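Local coordinates for protein oxalate oxidase 1 (Hordeum vulgare, PDB 1FI2) that oxidises oxalate with molecular oxygen to carbon dioxide and hydrogen peroxide as a manganese-containing homohexamer, and also has superoxide dismutase activity, at residues M98-E103 with Y148-F153. Numbering follows the deposited sequence.
Sequences MVMKGE and YMVVSF
Tyr148 O accepts two backbone bonds, a short one from Met100 N (2.8 Å) and a longer one from Lys101 N (3.3 Å), and this double acceptance defines a classic beta bulge: Met100 and Lys101 together face Tyr148. Tyr148 N closes the bulge by donating to Lys101 O at 3.0 Å. Beyond it, Met98 and Val150 form an antiparallel hydrogen-bonded pair, with Met98 N donating to Val150 O and the return bond, Val150 N to Met98 O, nearly straight on the carbonyl (C=O...N angle 165°). Between the two sits the non-hydrogen-bonded pair Val99–Met149, whose CA atoms approach to 4.2 Å.

The extra residue puts two side chains around one phenol. Met100 CB lies over one face of the Tyr148 ring, displaced toward the rim, in a CH-pi contact 3.5 Å from the centroid and 20° off the normal; its CG leans over CE1. Lys101 crosses the ring at about a right angle, Lys101 CD lying in plane at the edge, 3.5 Å from Tyr148 CD2. The chain then bends beyond CD, and NZ donates to Glu146 O. Arg76 adds a cation-pi contact to the ring. An alanine in place of Tyr148 would probably leave Met100 CB without its aromatic face and Lys101 CD without its edge contact.

On the other face of the sheet, Val99 CG2 rests loosely against Met149 CB, and the Met149 side chain reaches to about 4 Å from that of oxalate-binding Asn85 and about 6 Å from manganese. In this cupin jellyroll, then, the pairing separates two environments: Met98, Met100 and Val150 pack against a second subunit, while Met149 points into the barrel beside the metal site.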
ATOM      1  N   MET A  98      -0.632 -11.933 -23.165  1.00  4.31           N
ATOM      2  CA  MET A  98      -0.387 -11.857 -24.597  1.00  5.05           C
ATOM      3  C   MET A  98      -0.683 -13.218 -25.229  1.00  4.89           C
ATOM      4  O   MET A  98      -0.240 -14.236 -24.699  1.00  3.80           O
ATOM      5  CB  MET A  98       1.046 -11.426 -24.933  1.00  6.47           C
ATOM      6  CG  MET A  98       1.259 -11.321 -26.440  1.00  8.07           C
ATOM      7  SD  MET A  98       2.950 -10.931 -26.920  1.00 11.10           S
ATOM      8  CE  MET A  98       2.950  -9.154 -26.732  1.00 11.19           C
ATOM      9  N   VAL A  99      -1.405 -13.216 -26.345  1.00  4.78           N
ATOM     10  CA  VAL A  99      -1.636 -14.476 -27.063  1.00  5.76           C
ATOM     11  C   VAL A  99      -0.400 -14.760 -27.912  1.00  6.43           C
ATOM     12  O   VAL A  99       0.065 -13.871 -28.626  1.00  6.30           O
ATOM     13  CB  VAL A  99      -2.904 -14.405 -27.921  1.00  5.74           C
ATOM     14  CG1 VAL A  99      -3.021 -15.580 -28.887  1.00  5.78           C
ATOM     15  CG2 VAL A  99      -4.130 -14.366 -27.014  1.00  5.95           C
ATOM     16  N   MET A 100       0.134 -15.971 -27.807  1.00  7.34           N
ATOM     17  CA  MET A 100       1.331 -16.317 -28.563  1.00  8.87           C
ATOM     18  C   MET A 100       1.024 -17.015 -29.878  1.00  8.66           C
ATOM     19  O   MET A 100       1.735 -16.817 -30.864  1.00  8.66           O
ATOM     20  CB  MET A 100       2.264 -17.163 -27.701  1.00 10.36           C
ATOM     21  CG  MET A 100       2.876 -16.441 -26.517  1.00 12.13           C
ATOM     22  SD  MET A 100       3.651 -14.869 -26.891  1.00 13.90           S
ATOM     23  CE  MET A 100       4.347 -15.124 -28.523  1.00 14.25           C
ATOM     24  N   LYS A 101      -0.011 -17.848 -29.881  1.00  8.92           N
ATOM     25  CA  LYS A 101      -0.403 -18.539 -31.109  1.00  9.40           C
ATOM     26  C   LYS A 101      -1.893 -18.860 -31.058  1.00  8.46           C
ATOM     27  O   LYS A 101      -2.449 -19.043 -29.974  1.00  7.85           O
ATOM     28  CB  LYS A 101       0.439 -19.784 -31.332  1.00 11.26           C
ATOM     29  CG  LYS A 101      -0.023 -21.078 -30.698  1.00 13.06           C
ATOM     30  CD  LYS A 101       0.966 -22.207 -30.949  1.00 14.59           C
ATOM     31  CE  LYS A 101       1.099 -22.576 -32.409  1.00 15.74           C
ATOM     32  NZ  LYS A 101      -0.083 -23.300 -32.946  1.00 16.70           N
ATOM     33  N   GLY A 102      -2.528 -18.913 -32.221  1.00  7.65           N
ATOM     34  CA  GLY A 102      -3.941 -19.247 -32.301  1.00  6.64           C
ATOM     35  C   GLY A 102      -4.863 -18.050 -32.154  1.00  6.18           C
ATOM     36  O   GLY A 102      -4.465 -16.893 -32.248  1.00  5.88           O
ATOM     37  N   GLU A 103      -6.154 -18.350 -32.027  1.00  6.35           N
ATOM     38  CA  GLU A 103      -7.211 -17.355 -31.936  1.00  6.74           C
ATOM     39  C   GLU A 103      -8.058 -17.595 -30.688  1.00  5.88           C
ATOM     40  O   GLU A 103      -8.738 -18.621 -30.593  1.00  5.25           O
ATOM     41  CB  GLU A 103      -8.113 -17.414 -33.173  1.00  8.18           C
ATOM     42  CG  GLU A 103      -7.396 -17.297 -34.505  1.00 10.02           C
ATOM     43  CD  GLU A 103      -8.314 -17.429 -35.700  1.00 11.20           C
ATOM     44  OE1 GLU A 103      -8.690 -16.382 -36.262  1.00 12.61           O
ATOM     45  OE2 GLU A 103      -8.645 -18.569 -36.080  1.00 12.13           O
ATOM     46  N   TYR A 148      -2.139 -20.742 -27.527  1.00  8.44           N
ATOM     47  CA  TYR A 148      -1.482 -20.588 -26.225  1.00  8.51           C
ATOM     48  C   TYR A 148      -1.226 -19.115 -25.927  1.00  7.29           C
ATOM     49  O   TYR A 148      -1.093 -18.287 -26.826  1.00  6.72           O
ATOM     50  CB  TYR A 148      -0.253 -21.453 -26.090  1.00 10.91           C
ATOM     51  CG  TYR A 148       1.125 -20.971 -26.432  1.00 12.72           C
ATOM     52  CD1 TYR A 148       1.907 -20.297 -25.498  1.00 13.60           C
ATOM     53  CD2 TYR A 148       1.687 -21.212 -27.680  1.00 13.67           C
ATOM     54  CE1 TYR A 148       3.187 -19.865 -25.803  1.00 14.22           C
ATOM     55  CE2 TYR A 148       2.963 -20.785 -28.002  1.00 14.36           C
ATOM     56  CZ  TYR A 148       3.707 -20.115 -27.056  1.00 14.69           C
ATOM     57  OH  TYR A 148       4.977 -19.683 -27.372  1.00 15.55           O
ATOM     58  N   MET A 149      -1.243 -18.800 -24.637  1.00  5.59           N
ATOM     59  CA  MET A 149      -0.997 -17.451 -24.154  1.00  5.05           C
ATOM     60  C   MET A 149      -0.098 -17.502 -22.920  1.00  4.64           C
ATOM     61  O   MET A 149      -0.006 -18.532 -22.251  1.00  4.85           O
ATOM     62  CB  MET A 149      -2.309 -16.757 -23.775  1.00  4.53           C
ATOM     63  CG  MET A 149      -3.086 -17.472 -22.688  1.00  4.25           C
ATOM     64  SD  MET A 149      -4.651 -16.698 -22.262  1.00  3.73           S
ATOM     65  CE  MET A 149      -5.023 -17.512 -20.705  1.00  4.46           C
ATOM     66  N   VAL A 150       0.634 -16.430 -22.671  1.00  4.70           N
ATOM     67  CA  VAL A 150       1.450 -16.265 -21.473  1.00  4.78           C
ATOM     68  C   VAL A 150       0.986 -14.979 -20.786  1.00  4.80           C
ATOM     69  O   VAL A 150       0.887 -13.949 -21.459  1.00  5.00           O
ATOM     70  CB  VAL A 150       2.952 -16.192 -21.781  1.00  4.96           C
ATOM     71  CG1 VAL A 150       3.746 -15.917 -20.509  1.00  5.42           C
ATOM     72  CG2 VAL A 150       3.469 -17.470 -22.433  1.00  5.39           C
ATOM     73  N   VAL A 151       0.638 -15.053 -19.505  1.00  4.98           N
ATOM     74  CA  VAL A 151       0.151 -13.892 -18.776  1.00  4.83           C
ATOM     75  C   VAL A 151       1.015 -13.593 -17.552  1.00  5.01           C
ATOM     76  O   VAL A 151       1.701 -14.466 -17.020  1.00  5.00           O
ATOM     77  CB  VAL A 151      -1.315 -14.048 -18.329  1.00  5.11           C
ATOM     78  CG1 VAL A 151      -2.235 -14.504 -19.456  1.00  5.31           C
ATOM     79  CG2 VAL A 151      -1.439 -15.009 -17.153  1.00  5.10           C
ATOM     80  N   SER A 152       0.925 -12.356 -17.078  1.00  3.98           N
ATOM     81  CA  SER A 152       1.620 -11.917 -15.880  1.00  3.70           C
ATOM     82  C   SER A 152       0.578 -11.373 -14.902  1.00  3.61           C
ATOM     83  O   SER A 152      -0.517 -10.991 -15.308  1.00  3.27           O
ATOM     84  CB  SER A 152       2.661 -10.842 -16.164  1.00  4.00           C
ATOM     85  OG  SER A 152       3.681 -11.312 -17.025  1.00  4.74           O
ATOM     86  N   PHE A 153       0.926 -11.391 -13.623  1.00  2.89           N
ATOM     87  CA  PHE A 153       0.045 -10.914 -12.576  1.00  3.13           C
ATOM     88  C   PHE A 153       0.810  -9.944 -11.674  1.00  3.06           C
ATOM     89  O   PHE A 153       2.024 -10.050 -11.524  1.00  2.80           O
ATOM     90  CB  PHE A 153      -0.480 -12.033 -11.674  1.00  3.37           C
ATOM     91  CG  PHE A 153      -1.251 -13.112 -12.378  1.00  3.32           C
ATOM     92  CD1 PHE A 153      -0.601 -14.226 -12.879  1.00  3.27           C
ATOM     93  CD2 PHE A 153      -2.625 -13.006 -12.540  1.00  3.17           C
ATOM     94  CE1 PHE A 153      -1.303 -15.218 -13.536  1.00  3.31           C
ATOM     95  CE2 PHE A 153      -3.331 -13.995 -13.198  1.00  3.22           C
ATOM     96  CZ  PHE A 153      -2.674 -15.104 -13.691  1.00  3.30           C
TER